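Local coordinates for AncCDT-1 (Synthetic construct, PDB 5T0W), which binds arginine and is an ancestral amino acid-binding protein, a precursor of cyclohexadienyl dehydratase, at residues F167-V170 with V171-R174. Sequence-based numbering, arbitrary orientation.
Sequences FQEV and VSGR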
loop_
_atom_site.group_PDB
_atom_site.type_symbol
_atom_site.label_atom_id
_atom_site.label_comp_id
_atom_site.label_asym_id
_atom_site.label_seq_id
_atom_site.Cartn_x
_atom_site.Cartn_y
_atom_site.Cartn_z
ATOM N N PHE A 167 -14.636 0.088 -1.539
ATOM C CA PHE A 167 -15.220 1.414 -1.751
ATOM C C PHE A 167 -16.654 1.272 -2.229
ATOM O O PHE A 167 -17.565 1.857 -1.655
ATOM C CB PHE A 167 -14.362 2.222 -2.746
ATOM C CG PHE A 167 -14.953 3.543 -3.151
ATOM C CD1 PHE A 167 -15.094 4.573 -2.232
ATOM C CD2 PHE A 167 -15.365 3.754 -4.454
ATOM C CE1 PHE A 167 -15.655 5.788 -2.605
ATOM C CE2 PHE A 167 -15.924 4.955 -4.836
ATOM C CZ PHE A 167 -16.069 5.976 -3.912
ATOM N N GLN A 168 -16.864 0.452 -3.246
ATOM C CA GLN A 168 -18.207 0.218 -3.772
ATOM C C GLN A 168 -19.190 -0.335 -2.704
ATOM O O GLN A 168 -20.353 0.077 -2.664
ATOM C CB GLN A 168 -18.130 -0.703 -4.995
ATOM C CG GLN A 168 -19.478 -1.008 -5.639
ATOM C CD GLN A 168 -19.352 -1.388 -7.109
ATOM O OE1 GLN A 168 -18.243 -1.611 -7.610
ATOM N NE2 GLN A 168 -20.481 -1.477 -7.794
ATOM N N GLU A 169 -18.726 -1.251 -1.851
ATOM C CA GLU A 169 -19.570 -1.774 -0.762
ATOM C C GLU A 169 -20.070 -0.738 0.201
ATOM O O GLU A 169 -21.210 -0.831 0.667
ATOM C CB GLU A 169 -18.884 -2.836 0.097
ATOM C CG GLU A 169 -19.904 -3.708 0.774
ATOM C CD GLU A 169 -20.218 -4.901 -0.066
ATOM O OE1 GLU A 169 -20.300 -4.757 -1.320
ATOM O OE2 GLU A 169 -20.361 -5.967 0.542
ATOM N N VAL A 170 -19.224 0.219 0.547
ATOM C CA VAL A 170 -19.681 1.249 1.458
ATOM C C VAL A 170 -20.605 2.250 0.758
ATOM O O VAL A 170 -21.617 2.678 1.345
ATOM C CB VAL A 170 -18.534 1.932 2.215
ATOM C CG1 VAL A 170 -17.652 2.684 1.256
ATOM C CG2 VAL A 170 -19.077 2.879 3.256
ATOM N N VAL A 171 -20.326 2.578 -0.502
ATOM C CA VAL A 171 -21.225 3.502 -1.223
ATOM C C VAL A 171 -22.602 2.897 -1.437
ATOM O O VAL A 171 -23.622 3.592 -1.313
ATOM C CB VAL A 171 -20.639 3.967 -2.570
ATOM C CG1 VAL A 171 -21.622 4.870 -3.318
ATOM C CG2 VAL A 171 -19.341 4.723 -2.323
ATOM N N SER A 172 -22.623 1.611 -1.772
ATOM C CA SER A 172 -23.873 0.930 -2.072
ATOM C C SER A 172 -24.724 0.706 -0.829
ATOM O O SER A 172 -25.880 0.311 -0.925
ATOM C CB SER A 172 -23.585 -0.404 -2.768
ATOM O OG SER A 172 -22.971 -1.311 -1.879
ATOM N N GLY A 173 -24.145 0.914 0.341
ATOM C CA GLY A 173 -24.836 0.681 1.597
ATOM C C GLY A 173 -24.650 -0.715 2.161
ATOM O O GLY A 173 -25.141 -1.006 3.254
ATOM N N ARG A 174 -23.970 -1.603 1.436
ATOM C CA ARG A 174 -23.791 -2.980 1.904
ATOM C C ARG A 174 -22.802 -3.076 3.055
ATOM O O ARG A 174 -22.703 -4.119 3.714
ATOM C CB ARG A 174 -23.377 -3.911 0.778
ATOM C CG ARG A 174 -24.497 -4.189 -0.206
ATOM C CD ARG A 174 -24.099 -5.289 -1.169
ATOM N NE ARG A 174 -23.074 -4.857 -2.130
ATOM C CZ ARG A 174 -23.303 -4.065 -3.183
ATOM N NH1 ARG A 174 -24.503 -3.550 -3.431
ATOM N NH2 ARG A 174 -22.317 -3.762 -4.012
#
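Glu169 and Arg174 form a salt bridge where helix 163-171 gives way to the loop before strand 177-181. NE of Arg174 sits 2.9 Å from OE1 of Glu169 and meets it from above the carboxylate plane, the two flat groups standing nearly perpendicular. The Glu169 chain leaves with CG anti to its own N (chi1 -157°) and bends at chi2, which swings the carboxylate against CB of Arg174, 3.4 Å from Glu169 CD. The other oxygen, OE2, is taken by Arg158, and with two arginines on it the carboxylate is probably held ionised. With an alanine here, Arg174 and Arg158 would probably lose the acid they share, and the Arg174 side chain would be freer to turn.

Main-chain bonds continue the helical pattern: Val171 N to Phe167 O at 3.1 Å, and Ser172 N to Gln168 O at 2.9 Å. OG of Ser172 turns back to within 3.1 Å of both Gln168 O and Glu169 O, and lies over one guanidinium face of Arg174. Gly173 is the first residue to leave helical angles, with positive phi, its N reaching Val170 O at 3.2 Å. CG2 of Val171 lies over one face of the Phe167 ring, 4.0 Å from its centroid, a CH-pi contact; Tyr188 also stacks with this ring. A buried acid paired with two arginines thus ties the outgoing loop to the helix and to Arg158, probably fixing how the chain turns off at the glycine.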